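Local coordinates for protein digeranylgeranylglycerophospholipid reductase (Sulfolobus acidocaldarius, PDB 4OPC) that reduces the isoprenoid double bonds of unsaturated archaeol phospholipids, using bound FAD, to make the saturated diphytanyl lipids of archaeal membranes, at residues M2-D8 and E146-K152; A22-R27 and E109-V115; G94-N98 and Y219-G223; V229-I233 and E244-K248. All coordinates share one frame; numbering follows the deposited sequence.

Contact 1. Residues M2-D8 and E146-K152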
loop_
_atom_site.group_PDB
_atom_site.type_symbol
_atom_site.label_atom_id
_atom_site.label_comp_id
_atom_site.label_asym_id
_atom_site.label_seq_id
_atom_site.Cartn_x
_atom_site.Cartn_y
_atom_site.Cartn_z
ATOM N N MET A 2 -37.781 0.256 -3.491
ATOM C CA MET A 2 -36.521 -0.320 -3.947
ATOM C C MET A 2 -36.305 -1.707 -3.350
ATOM O O MET A 2 -36.607 -1.937 -2.182
ATOM C CB MET A 2 -35.347 0.593 -3.571
ATOM C CG MET A 2 -34.015 0.183 -4.189
ATOM S SD MET A 2 -32.563 1.004 -3.495
ATOM C CE MET A 2 -33.003 2.729 -3.653
ATOM N N LYS A 3 -35.778 -2.622 -4.160
ATOM C CA LYS A 3 -35.456 -3.982 -3.723
ATOM C C LYS A 3 -34.454 -3.998 -2.571
ATOM O O LYS A 3 -33.440 -3.299 -2.611
ATOM C CB LYS A 3 -34.896 -4.783 -4.900
ATOM C CG LYS A 3 -34.877 -6.290 -4.701
ATOM C CD LYS A 3 -34.315 -6.987 -5.935
ATOM C CE LYS A 3 -34.432 -8.499 -5.834
ATOM N NZ LYS A 3 -33.777 -9.181 -6.987
ATOM N N GLU A 4 -34.738 -4.809 -1.555
ATOM C CA GLU A 4 -33.869 -4.946 -0.389
ATOM C C GLU A 4 -33.431 -6.394 -0.207
ATOM O O GLU A 4 -34.261 -7.311 -0.254
ATOM C CB GLU A 4 -34.584 -4.486 0.881
ATOM C CG GLU A 4 -35.090 -3.053 0.852
ATOM C CD GLU A 4 -35.808 -2.669 2.134
ATOM O OE1 GLU A 4 -36.162 -3.577 2.915
ATOM O OE2 GLU A 4 -36.019 -1.459 2.361
ATOM N N LEU A 5 -32.134 -6.584 0.020
ATOM C CA LEU A 5 -31.539 -7.910 0.187
ATOM C C LEU A 5 -30.727 -7.984 1.475
ATOM O O LEU A 5 -30.133 -6.993 1.883
ATOM C CB LEU A 5 -30.652 -8.227 -1.012
ATOM C CG LEU A 5 -31.375 -8.112 -2.356
ATOM C CD1 LEU A 5 -30.388 -8.205 -3.503
ATOM C CD2 LEU A 5 -32.448 -9.183 -2.481
ATOM N N LYS A 6 -30.689 -9.157 2.105
ATOM C CA LYS A 6 -29.995 -9.342 3.383
ATOM C C LYS A 6 -28.757 -10.220 3.248
ATOM O O LYS A 6 -28.864 -11.401 2.915
ATOM C CB LYS A 6 -30.941 -9.965 4.413
ATOM C CG LYS A 6 -32.179 -9.140 4.698
ATOM C CD LYS A 6 -31.928 -8.111 5.783
ATOM C CE LYS A 6 -33.217 -7.388 6.145
ATOM N NZ LYS A 6 -34.318 -8.343 6.461
ATOM N N TYR A 7 -27.592 -9.644 3.532
ATOM C CA TYR A 7 -26.322 -10.352 3.469
ATOM C C TYR A 7 -25.627 -10.301 4.822
ATOM O O TYR A 7 -25.946 -9.470 5.669
ATOM C CB TYR A 7 -25.408 -9.745 2.388
ATOM C CG TYR A 7 -25.815 -10.157 0.991
ATOM C CD1 TYR A 7 -26.887 -9.557 0.358
ATOM C CD2 TYR A 7 -25.130 -11.157 0.314
ATOM C CE1 TYR A 7 -27.284 -9.947 -0.912
ATOM C CE2 TYR A 7 -25.522 -11.557 -0.957
ATOM C CZ TYR A 7 -26.585 -10.940 -1.569
ATOM O OH TYR A 7 -26.997 -11.324 -2.832
ATOM N N ASP A 8 -24.689 -11.210 5.040
ATOM C CA ASP A 8 -23.887 -11.151 6.248
ATOM C C ASP A 8 -22.814 -10.083 6.103
ATOM O O ASP A 8 -22.633 -9.251 7.003
ATOM C CB ASP A 8 -23.245 -12.501 6.531
ATOM C CG ASP A 8 -24.263 -13.541 6.910
ATOM O OD1 ASP A 8 -25.222 -13.208 7.654
ATOM O OD2 ASP A 8 -24.123 -14.698 6.461
ATOM N N GLU A 146 -31.165 -0.305 -9.113
ATOM C CA GLU A 146 -30.708 0.214 -7.835
ATOM C C GLU A 146 -31.227 -0.735 -6.765
ATOM O O GLU A 146 -32.419 -1.083 -6.755
ATOM C CB GLU A 146 -31.250 1.627 -7.635
ATOM C CG GLU A 146 -30.700 2.402 -6.457
ATOM C CD GLU A 146 -31.150 3.854 -6.489
ATOM O OE1 GLU A 146 -31.921 4.209 -7.407
ATOM O OE2 GLU A 146 -30.737 4.639 -5.608
ATOM N N LEU A 147 -30.330 -1.171 -5.889
ATOM C CA LEU A 147 -30.645 -2.173 -4.876
ATOM C C LEU A 147 -30.150 -1.716 -3.515
ATOM O O LEU A 147 -29.093 -1.107 -3.411
ATOM C CB LEU A 147 -29.939 -3.490 -5.217
ATOM C CG LEU A 147 -30.235 -4.087 -6.593
ATOM C CD1 LEU A 147 -28.943 -4.451 -7.301
ATOM C CD2 LEU A 147 -31.133 -5.300 -6.459
ATOM N N THR A 148 -30.899 -2.040 -2.472
ATOM C CA THR A 148 -30.436 -1.835 -1.115
ATOM C C THR A 148 -29.983 -3.167 -0.536
ATOM O O THR A 148 -30.755 -4.135 -0.488
ATOM C CB THR A 148 -31.553 -1.247 -0.256
ATOM O OG1 THR A 148 -31.703 0.142 -0.573
ATOM C CG2 THR A 148 -31.231 -1.391 1.213
ATOM N N VAL A 149 -28.727 -3.221 -0.114
ATOM C CA VAL A 149 -28.181 -4.421 0.492
ATOM C C VAL A 149 -27.860 -4.147 1.951
ATOM O O VAL A 149 -27.080 -3.247 2.269
ATOM C CB VAL A 149 -26.927 -4.906 -0.260
ATOM C CG1 VAL A 149 -26.166 -5.938 0.564
ATOM C CG2 VAL A 149 -27.320 -5.457 -1.628
ATOM N N TYR A 150 -28.468 -4.918 2.839
ATOM C CA TYR A 150 -28.173 -4.827 4.261
ATOM C C TYR A 150 -27.095 -5.831 4.606
ATOM O O TYR A 150 -27.055 -6.932 4.055
ATOM C CB TYR A 150 -29.429 -5.088 5.090
ATOM C CG TYR A 150 -30.503 -4.054 4.867
ATOM C CD1 TYR A 150 -30.368 -2.768 5.369
ATOM C CD2 TYR A 150 -31.643 -4.355 4.138
ATOM C CE1 TYR A 150 -31.350 -1.816 5.167
ATOM C CE2 TYR A 150 -32.629 -3.407 3.934
ATOM C CZ TYR A 150 -32.469 -2.138 4.448
ATOM O OH TYR A 150 -33.440 -1.183 4.253
ATOM N N SER A 151 -26.201 -5.440 5.503
ATOM C CA SER A 151 -25.120 -6.307 5.941
ATOM C C SER A 151 -24.811 -6.051 7.402
ATOM O O SER A 151 -25.064 -4.956 7.911
ATOM C CB SER A 151 -23.863 -6.057 5.087
ATOM O OG SER A 151 -23.464 -4.687 5.106
ATOM N N LYS A 152 -24.264 -7.048 8.089
ATOM C CA LYS A 152 -23.747 -6.817 9.438
ATOM C C LYS A 152 -22.439 -6.026 9.415
ATOM O O LYS A 152 -22.170 -5.233 10.318
ATOM C CB LYS A 152 -23.542 -8.136 10.199
ATOM C CG LYS A 152 -24.787 -8.963 10.389
ATOM C CD LYS A 152 -25.982 -8.120 10.846
ATOM C CE LYS A 152 -25.844 -7.626 12.267
ATOM N NZ LYS A 152 -27.050 -6.851 12.688
HETATM O O HOH W 1 -34.795 -2.285 -6.926
#
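Glu4 and Tyr150 meet on one face of a parallel strand pair, and the glutamate can be traced along the tyrosine's rim. Its CB lies 3.8 Å from Tyr150 CE2; CG stays beside the same carbon and beside Thr148 CB; CD reaches the ring edge in its plane. The carboxylate is turned 89° against the ring. There OE1 stands by CE2, and OE2 accepts a weak hydrogen bond from Tyr150 OH at 3.2 Å. Thr148 CG2 covers one ring face 3.5 Å above its plane, while Lys6 CE approaches Tyr150 CD2 obliquely. At the N-terminal end of the pair the Met2 chain runs extended to SD, 3.2 Å from Thr148 OG1; the bend at chi3 (-54°) then turns CE against Glu146 CG and CD, the two side chains crossing at about a right angle. On the other face Leu5, Leu147 and Val149 gather, and Tyr7 CD1 touches Val149 CG1 at 3.7 Å; Tyr7 OH itself is held by Glu116. The backbones are laced by Thr148 N to Lys3 O (2.8 Å), Leu5 N to Thr148 O, Tyr150 N to Leu5 O (2.8 Å) and Tyr7 N to Tyr150 O. A water joins Lys3 N to Glu146 O near Met2. Strand 3-6 thereby becomes the outer strand beside the antiparallel meander 121-129, 132-140 and 145-150, a meander characteristic of Rossmann-type FAD-binding domains.

Contact 2. Residues A22-R27 and E109-V115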
loop_
_atom_site.group_PDB
_atom_site.type_symbol
_atom_site.label_atom_id
_atom_site.label_comp_id
_atom_site.label_asym_id
_atom_site.label_seq_id
_atom_site.Cartn_x
_atom_site.Cartn_y
_atom_site.Cartn_z
ATOM N N ALA A 22 -12.585 -11.463 0.502
ATOM C CA ALA A 22 -13.567 -12.417 -0.016
ATOM C C ALA A 22 -13.019 -13.840 0.069
ATOM O O ALA A 22 -13.708 -14.761 0.530
ATOM C CB ALA A 22 -13.926 -12.076 -1.454
ATOM N N TYR A 23 -11.776 -14.027 -0.372
ATOM C CA TYR A 23 -11.186 -15.353 -0.379
ATOM C C TYR A 23 -11.058 -15.904 1.043
ATOM O O TYR A 23 -11.432 -17.047 1.316
ATOM C CB TYR A 23 -9.826 -15.334 -1.079
ATOM C CG TYR A 23 -9.252 -16.707 -1.280
ATOM C CD1 TYR A 23 -9.654 -17.499 -2.352
ATOM C CD2 TYR A 23 -8.327 -17.227 -0.394
ATOM C CE1 TYR A 23 -9.136 -18.768 -2.537
ATOM C CE2 TYR A 23 -7.799 -18.497 -0.572
ATOM C CZ TYR A 23 -8.208 -19.258 -1.644
ATOM O OH TYR A 23 -7.689 -20.519 -1.833
ATOM N N GLN A 24 -10.569 -15.074 1.955
ATOM C CA GLN A 24 -10.358 -15.493 3.335
ATOM C C GLN A 24 -11.659 -15.765 4.098
ATOM O O GLN A 24 -11.652 -16.510 5.074
ATOM C CB GLN A 24 -9.491 -14.460 4.084
ATOM C CG GLN A 24 -8.109 -14.241 3.481
ATOM C CD GLN A 24 -7.109 -15.318 3.831
ATOM O OE1 GLN A 24 -7.469 -16.411 4.274
ATOM N NE2 GLN A 24 -5.833 -15.019 3.627
ATOM N N LEU A 25 -12.760 -15.152 3.668
ATOM C CA LEU A 25 -14.061 -15.378 4.313
ATOM C C LEU A 25 -14.843 -16.533 3.706
ATOM O O LEU A 25 -15.873 -16.937 4.245
ATOM C CB LEU A 25 -14.920 -14.117 4.264
ATOM C CG LEU A 25 -14.532 -13.015 5.247
ATOM C CD1 LEU A 25 -15.204 -11.712 4.843
ATOM C CD2 LEU A 25 -14.895 -13.410 6.663
ATOM N N SER A 26 -14.347 -17.078 2.600
ATOM C CA SER A 26 -15.103 -18.072 1.844
ATOM C C SER A 26 -15.062 -19.468 2.482
ATOM O O SER A 26 -14.261 -19.736 3.378
ATOM C CB SER A 26 -14.614 -18.114 0.391
ATOM O OG SER A 26 -13.327 -18.699 0.290
ATOM N N ARG A 27 -15.934 -20.354 2.005
ATOM C CA ARG A 27 -16.085 -21.708 2.542
ATOM C C ARG A 27 -16.453 -21.757 4.023
ATOM O O ARG A 27 -16.152 -22.729 4.706
ATOM C CB ARG A 27 -14.835 -22.557 2.292
ATOM C CG ARG A 27 -14.727 -23.080 0.889
ATOM C CD ARG A 27 -13.861 -24.320 0.791
ATOM N NE ARG A 27 -13.865 -24.800 -0.586
ATOM C CZ ARG A 27 -12.961 -25.607 -1.120
ATOM N NH1 ARG A 27 -11.963 -26.083 -0.388
ATOM N NH2 ARG A 27 -13.069 -25.965 -2.394
ATOM N N GLU A 109 -12.296 -17.916 -7.747
ATOM C CA GLU A 109 -12.226 -18.995 -6.768
ATOM C C GLU A 109 -13.075 -18.689 -5.539
ATOM O O GLU A 109 -13.771 -19.565 -5.041
ATOM C CB GLU A 109 -10.778 -19.316 -6.393
ATOM C CG GLU A 109 -10.047 -19.968 -7.547
ATOM C CD GLU A 109 -8.686 -20.519 -7.177
ATOM O OE1 GLU A 109 -8.368 -20.590 -5.968
ATOM O OE2 GLU A 109 -7.941 -20.890 -8.109
ATOM N N ALA A 110 -13.038 -17.440 -5.074
ATOM C CA ALA A 110 -13.919 -17.030 -3.981
ATOM C C ALA A 110 -15.385 -17.281 -4.364
ATOM O O ALA A 110 -16.184 -17.748 -3.556
ATOM C CB ALA A 110 -13.689 -15.566 -3.631
ATOM N N GLN A 111 -15.719 -16.964 -5.612
ATOM C CA GLN A 111 -17.065 -17.176 -6.139
ATOM C C GLN A 111 -17.432 -18.664 -6.148
ATOM O O GLN A 111 -18.522 -19.047 -5.706
ATOM C CB GLN A 111 -17.146 -16.568 -7.536
ATOM C CG GLN A 111 -18.547 -16.500 -8.137
ATOM C CD GLN A 111 -18.534 -15.710 -9.428
ATOM O OE1 GLN A 111 -17.601 -15.825 -10.218
ATOM N NE2 GLN A 111 -19.550 -14.880 -9.637
ATOM N N ASP A 112 -16.518 -19.505 -6.622
ATOM C CA ASP A 112 -16.731 -20.952 -6.584
ATOM C C ASP A 112 -16.897 -21.432 -5.146
ATOM O O ASP A 112 -17.574 -22.437 -4.898
ATOM C CB ASP A 112 -15.563 -21.702 -7.233
ATOM C CG ASP A 112 -15.468 -21.476 -8.735
ATOM O OD1 ASP A 112 -16.455 -21.021 -9.347
ATOM O OD2 ASP A 112 -14.396 -21.769 -9.303
ATOM N N ARG A 113 -16.284 -20.716 -4.212
ATOM C CA ARG A 113 -16.321 -21.058 -2.792
ATOM C C ARG A 113 -17.429 -20.329 -2.038
ATOM O O ARG A 113 -17.398 -20.227 -0.808
ATOM C CB ARG A 113 -14.964 -20.762 -2.145
ATOM C CG ARG A 113 -13.829 -21.638 -2.657
ATOM C CD ARG A 113 -12.462 -20.996 -2.408
ATOM N NE ARG A 113 -12.118 -20.902 -0.991
ATOM C CZ ARG A 113 -11.360 -21.784 -0.347
ATOM N NH1 ARG A 113 -10.864 -22.832 -0.991
ATOM N NH2 ARG A 113 -11.106 -21.617 0.944
ATOM N N GLY A 114 -18.400 -19.803 -2.778
ATOM C CA GLY A 114 -19.625 -19.318 -2.171
ATOM C C GLY A 114 -19.862 -17.819 -2.156
ATOM O O GLY A 114 -20.965 -17.390 -1.809
ATOM N N VAL A 115 -18.867 -17.012 -2.519
ATOM C CA VAL A 115 -19.031 -15.556 -2.502
ATOM C C VAL A 115 -19.769 -15.101 -3.759
ATOM O O VAL A 115 -19.446 -15.539 -4.863
ATOM C CB VAL A 115 -17.669 -14.837 -2.388
ATOM C CG1 VAL A 115 -17.840 -13.321 -2.462
ATOM C CG2 VAL A 115 -16.972 -15.248 -1.096
HETATM O O HOH W 2 -10.438 -19.349 2.618
HETATM O O HOH W 3 -9.060 -21.671 -3.930
#
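The guanidinium of Arg113 is sandwiched between side chains of segment 22-27. Over one face, near the rim, comes Tyr23 OH; over the centre of the opposite face lies Arg27 CD, 3.6 Å above the plane. Ser26 OG sits at the edge, in plane, and takes a nearly straight hydrogen bond from Arg113 NE (2.8 Å, 171° at the hydrogen). The Tyr23 ring and the Arg27 guanidinium are each turned about 21° from the Arg113 plane. Arg113 NH1 lies over a face of the Arg27 guanidinium, 3.5 Å from Arg27 CZ, so two like charges are in contact; this probably costs some energy. In Arg113 a bend at chi3 (67°) turns NE to Ser26 OG and lays the guanidinium between Tyr23 and Arg27. Ser26 OG is fixed in turn by donating to Tyr23 O at 2.7 Å, an oxygen that also accepts from Ser26 N. Both segments are helix ends of the Rossmann-type FAD domain: helix 16-25 follows the glycine-rich turn, and helix 99-112 closes in a Schellman motif with Gly114, at positive phi, as its C-prime residue. Arg27 N bonds to Arg113 O at 3.2 Å. Deeper, Ala22 CB packs on Ala110 CB at 4.1 Å, and Val115 CG2 fills in beside Ser26 CB and Ala22 O. Ala22 also touches Leu34, and Val115 touches Ile32, both on strand 32-35.

Contact 3. Residues G94-N98 and Y219-G223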
loop_
_atom_site.group_PDB
_atom_site.type_symbol
_atom_site.label_atom_id
_atom_site.label_comp_id
_atom_site.label_asym_id
_atom_site.label_seq_id
_atom_site.Cartn_x
_atom_site.Cartn_y
_atom_site.Cartn_z
ATOM N N GLY A 94 10.273 -12.868 -4.984
ATOM C CA GLY A 94 8.978 -12.284 -5.272
ATOM C C GLY A 94 8.506 -12.574 -6.678
ATOM O O GLY A 94 9.123 -13.343 -7.427
ATOM N N PHE A 95 7.392 -11.958 -7.039
ATOM C CA PHE A 95 6.756 -12.234 -8.310
ATOM C C PHE A 95 6.486 -10.935 -9.031
ATOM O O PHE A 95 6.079 -9.950 -8.409
ATOM C CB PHE A 95 5.412 -12.932 -8.100
ATOM C CG PHE A 95 5.488 -14.204 -7.305
ATOM C CD1 PHE A 95 6.276 -15.253 -7.725
ATOM C CD2 PHE A 95 4.733 -14.354 -6.154
ATOM C CE1 PHE A 95 6.327 -16.430 -6.999
ATOM C CE2 PHE A 95 4.781 -15.520 -5.425
ATOM C CZ PHE A 95 5.579 -16.561 -5.848
ATOM N N GLU A 96 6.726 -10.926 -10.337
ATOM C CA GLU A 96 6.170 -9.900 -11.198
ATOM C C GLU A 96 4.909 -10.506 -11.804
ATOM O O GLU A 96 4.982 -11.447 -12.605
ATOM C CB GLU A 96 7.174 -9.489 -12.282
ATOM C CG GLU A 96 7.781 -8.119 -12.046
ATOM C CD GLU A 96 6.750 -7.023 -12.067
ATOM O OE1 GLU A 96 6.945 -6.030 -11.340
ATOM O OE2 GLU A 96 5.755 -7.140 -12.809
ATOM N N LEU A 97 3.759 -9.980 -11.387
ATOM C CA LEU A 97 2.467 -10.588 -11.705
ATOM C C LEU A 97 1.770 -9.934 -12.876
ATOM O O LEU A 97 1.984 -8.759 -13.170
ATOM C CB LEU A 97 1.530 -10.453 -10.499
ATOM C CG LEU A 97 1.997 -11.042 -9.176
ATOM C CD1 LEU A 97 1.012 -10.731 -8.065
ATOM C CD2 LEU A 97 2.152 -12.528 -9.332
ATOM N N ASN A 98 0.908 -10.708 -13.529
ATOM C CA ASN A 98 -0.183 -10.144 -14.308
ATOM C C ASN A 98 -1.297 -9.890 -13.295
ATOM O O ASN A 98 -2.032 -10.812 -12.931
ATOM C CB ASN A 98 -0.632 -11.129 -15.391
ATOM C CG ASN A 98 -1.735 -10.574 -16.280
ATOM O OD1 ASN A 98 -2.523 -9.721 -15.873
ATOM N ND2 ASN A 98 -1.808 -11.085 -17.505
ATOM N N TYR A 219 12.320 0.161 -12.838
ATOM C CA TYR A 219 12.429 -0.639 -14.047
ATOM C C TYR A 219 12.267 -2.075 -13.546
ATOM O O TYR A 219 13.209 -2.661 -13.002
ATOM C CB TYR A 219 13.803 -0.368 -14.687
ATOM C CG TYR A 219 14.146 -1.103 -15.967
ATOM C CD1 TYR A 219 14.590 -2.419 -15.937
ATOM C CD2 TYR A 219 14.102 -0.453 -17.198
ATOM C CE1 TYR A 219 14.952 -3.080 -17.097
ATOM C CE2 TYR A 219 14.465 -1.108 -18.372
ATOM C CZ TYR A 219 14.889 -2.422 -18.308
ATOM O OH TYR A 219 15.259 -3.106 -19.446
ATOM N N PHE A 220 11.053 -2.609 -13.686
ATOM C CA PHE A 220 10.694 -3.912 -13.127
ATOM C C PHE A 220 10.521 -4.896 -14.293
ATOM O O PHE A 220 9.494 -4.857 -14.986
ATOM C CB PHE A 220 9.359 -3.819 -12.361
ATOM C CG PHE A 220 9.428 -3.096 -11.034
ATOM C CD1 PHE A 220 10.615 -2.605 -10.509
ATOM C CD2 PHE A 220 8.267 -2.933 -10.298
ATOM C CE1 PHE A 220 10.630 -1.958 -9.276
ATOM C CE2 PHE A 220 8.275 -2.296 -9.081
ATOM C CZ PHE A 220 9.457 -1.809 -8.558
ATOM N N PRO A 221 11.508 -5.785 -14.520
ATOM C CA PRO A 221 11.367 -6.683 -15.676
ATOM C C PRO A 221 10.213 -7.666 -15.510
ATOM O O PRO A 221 10.015 -8.244 -14.432
ATOM C CB PRO A 221 12.704 -7.435 -15.710
ATOM C CG PRO A 221 13.680 -6.526 -14.960
ATOM C CD PRO A 221 12.827 -5.920 -13.873
ATOM N N LYS A 222 9.459 -7.836 -16.590
ATOM C CA LYS A 222 8.369 -8.805 -16.650
ATOM C C LYS A 222 8.728 -9.986 -17.553
ATOM O O LYS A 222 7.872 -10.815 -17.882
ATOM C CB LYS A 222 7.097 -8.126 -17.156
ATOM C CG LYS A 222 6.383 -7.281 -16.104
ATOM C CD LYS A 222 5.121 -6.649 -16.680
ATOM C CE LYS A 222 4.256 -6.009 -15.605
ATOM N NZ LYS A 222 3.519 -7.026 -14.793
ATOM N N GLY A 223 9.997 -10.056 -17.940
ATOM C CA GLY A 223 10.498 -11.092 -18.824
ATOM C C GLY A 223 11.874 -10.667 -19.291
ATOM O O GLY A 223 12.433 -9.692 -18.780
#
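Glu96 reaches across to Lys222, the two side chains crossing at about a right angle, and their charges join in a salt bridge of 3.0 Å between Glu96 OE2 and Lys222 NZ. The ammonium meets that oxygen almost in line with its C-O bond. Lys222 runs extended to CE and then turns at its last torsion (chi4 -75°), which swings NZ round to the carboxylate; Lys222 CG and CE each pass 3.4 Å from the same OE2. NZ also comes close to Leu97 O, but at an angle too poor for a hydrogen bond. Asp50, an FAD-binding residue, and Glu71 form further salt bridges with NZ. The other oxygen of Glu96 packs against Phe220: these side chains also cross at about a right angle, carboxylate and ring planes being 49° apart, and OE1 lies 3.4 Å from Phe220 CB and 3.5 Å from CD2. Glu96 CG lies 3.3 Å from Pro221 O, which also accepts a hydrogen bond from Asn72 ND2. Phe220 touches both the reduced flavin and the bound lipid, so Glu96 OE1 packs against a residue of both pockets. Strands 87-97 and 216-221 belong to one mixed sheet, with 70-80 and 202-206 between them in its order; Leu203, Ile205 and Ala51 pack on Phe220, and Asn98 leads on as N-cap of helix 99-112.

Contact 4. Residues V229-I233 and E244-K248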
loop_
_atom_site.group_PDB
_atom_site.type_symbol
_atom_site.label_atom_id
_atom_site.label_comp_id
_atom_site.label_asym_id
_atom_site.label_seq_id
_atom_site.Cartn_x
_atom_site.Cartn_y
_atom_site.Cartn_z
ATOM N N VAL A 229 8.031 0.062 -16.420
ATOM C CA VAL A 229 8.903 1.189 -16.080
ATOM C C VAL A 229 8.043 2.374 -15.659
ATOM O O VAL A 229 7.026 2.672 -16.286
ATOM C CB VAL A 229 9.871 1.554 -17.251
ATOM C CG1 VAL A 229 9.120 1.680 -18.569
ATOM C CG2 VAL A 229 10.638 2.824 -16.939
ATOM N N GLY A 230 8.413 3.038 -14.576
ATOM C CA GLY A 230 7.593 4.129 -14.090
ATOM C C GLY A 230 8.279 4.975 -13.042
ATOM O O GLY A 230 9.474 4.822 -12.760
ATOM N N LEU A 231 7.505 5.883 -12.460
ATOM C CA LEU A 231 8.004 6.717 -11.378
ATOM C C LEU A 231 6.882 7.146 -10.460
ATOM O O LEU A 231 5.707 7.129 -10.833
ATOM C CB LEU A 231 8.747 7.962 -11.904
ATOM C CG LEU A 231 7.870 9.135 -12.341
ATOM C CD1 LEU A 231 8.692 10.427 -12.372
ATOM C CD2 LEU A 231 7.231 8.881 -13.706
ATOM N N GLY A 232 7.261 7.541 -9.254
ATOM C CA GLY A 232 6.351 8.142 -8.301
ATOM C C GLY A 232 6.954 9.453 -7.840
ATOM O O GLY A 232 8.186 9.565 -7.698
ATOM N N ILE A 233 6.109 10.457 -7.632
ATOM C CA ILE A 233 6.560 11.731 -7.068
ATOM C C ILE A 233 5.617 12.130 -5.945
ATOM O O ILE A 233 4.433 11.788 -5.974
ATOM C CB ILE A 233 6.653 12.848 -8.127
ATOM C CG1 ILE A 233 5.280 13.197 -8.667
ATOM C CG2 ILE A 233 7.579 12.445 -9.274
ATOM C CD1 ILE A 233 5.307 14.312 -9.686
ATOM N N GLU A 244 4.882 14.545 -17.697
ATOM C CA GLU A 244 5.980 15.310 -18.271
ATOM C C GLU A 244 7.320 14.853 -17.700
ATOM O O GLU A 244 8.303 14.781 -18.428
ATOM C CB GLU A 244 5.757 16.816 -18.107
ATOM C CG GLU A 244 4.641 17.375 -18.997
ATOM C CD GLU A 244 4.911 17.194 -20.491
ATOM O OE1 GLU A 244 6.070 17.381 -20.931
ATOM O OE2 GLU A 244 3.959 16.862 -21.231
ATOM N N TYR A 245 7.363 14.524 -16.411
ATOM C CA TYR A 245 8.575 13.922 -15.843
ATOM C C TYR A 245 8.900 12.630 -16.574
ATOM O O TYR A 245 10.054 12.375 -16.922
ATOM C CB TYR A 245 8.393 13.582 -14.361
ATOM C CG TYR A 245 8.605 14.724 -13.396
ATOM C CD1 TYR A 245 9.860 14.982 -12.859
ATOM C CD2 TYR A 245 7.542 15.526 -12.997
ATOM C CE1 TYR A 245 10.060 16.026 -11.963
ATOM C CE2 TYR A 245 7.726 16.561 -12.100
ATOM C CZ TYR A 245 8.986 16.807 -11.587
ATOM O OH TYR A 245 9.168 17.842 -10.700
ATOM N N TYR A 246 7.879 11.805 -16.785
ATOM C CA TYR A 246 8.075 10.521 -17.453
ATOM C C TYR A 246 8.657 10.696 -18.852
ATOM O O TYR A 246 9.652 10.063 -19.199
ATOM C CB TYR A 246 6.766 9.720 -17.517
ATOM C CG TYR A 246 6.933 8.346 -18.136
ATOM C CD1 TYR A 246 7.266 7.239 -17.351
ATOM C CD2 TYR A 246 6.758 8.155 -19.502
ATOM C CE1 TYR A 246 7.412 5.973 -17.922
ATOM C CE2 TYR A 246 6.905 6.903 -20.085
ATOM C CZ TYR A 246 7.231 5.818 -19.292
ATOM O OH TYR A 246 7.387 4.584 -19.886
ATOM N N LYS A 247 8.049 11.561 -19.658
ATOM C CA LYS A 247 8.542 11.803 -21.004
ATOM C C LYS A 247 9.972 12.336 -21.013
ATOM O O LYS A 247 10.786 11.954 -21.855
ATOM C CB LYS A 247 7.617 12.781 -21.719
ATOM C CG LYS A 247 6.274 12.189 -22.116
ATOM C CD LYS A 247 5.293 13.281 -22.522
ATOM C CE LYS A 247 5.917 14.249 -23.517
ATOM N NZ LYS A 247 4.998 15.385 -23.821
ATOM N N LYS A 248 10.279 13.214 -20.068
ATOM C CA LYS A 248 11.576 13.879 -20.061
ATOM C C LYS A 248 12.716 12.931 -19.685
ATOM O O LYS A 248 13.796 12.990 -20.279
ATOM C CB LYS A 248 11.557 15.078 -19.108
ATOM C CG LYS A 248 12.825 15.917 -19.137
ATOM C CD LYS A 248 12.693 17.142 -18.243
ATOM C CE LYS A 248 13.912 18.046 -18.348
ATOM N NZ LYS A 248 14.094 18.576 -19.727
#
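Tyr246 OH is held by a hydrogen bond with Glu189 on strand 183-193, and from that anchorage it also lies 3.6 Å from Val229 CG1. The ring turns its edge to strand 229-233: Leu231 CD2 sits in the ring plane, 3.9 Å from Tyr246 CB, and Gly230 CA and Val229 O line the same border. Tyr246 CE1 lies 4.3 Å from Gly230 CA. The two branches of Leu231 split between the tyrosines, CD1 against Tyr245 CB (3.7 Å) and CD2 against Tyr246. Its CG stands between the backbone N and carbonyl carbon (chi1 81°), a crowded position that points both methyls at the helix. Further on, Ile233 CD1 meets Tyr245 CE2 obliquely at 4.1 Å. The N-to-C directions of helix segment 244-248 and strand segment 229-233 are 136° apart, with Tyr245 and Tyr246 as the helix's contact residues, while the Trp217 ring meets that of Tyr246 with planes about 20° apart. Gly232 of the same strand touches the bound lipid. No hydrogen bond links the two segments, so the joint rests on shape and apolar surface, and the buried Tyr246 hydroxyl has Glu189 as its partner, which probably offsets the cost of burying it.

How the contacts relate
Starting from the N terminus, strand 3-6 opens the loop that contact 1 closes, 138 residues later, in the meander sheet. Within that loop contact 2 joins the helix 16-25 end to that of helix 99-112; it lies about 19 Å from contact 1 between centres. Contact 3 starts inside both, at strand 87-97, which leads straight into helix 99-112, and its second segment falls later than either close, so it crosses both. Contact 4 follows in series and shares the eight-stranded sheet with contact 3, strands 216-221 and 226-234 being neighbours. Contacts 1 and 2 thus join parts of the FAD-binding side, and contacts 3 and 4 parts of the eight-stranded sheet beside flavin and lipid.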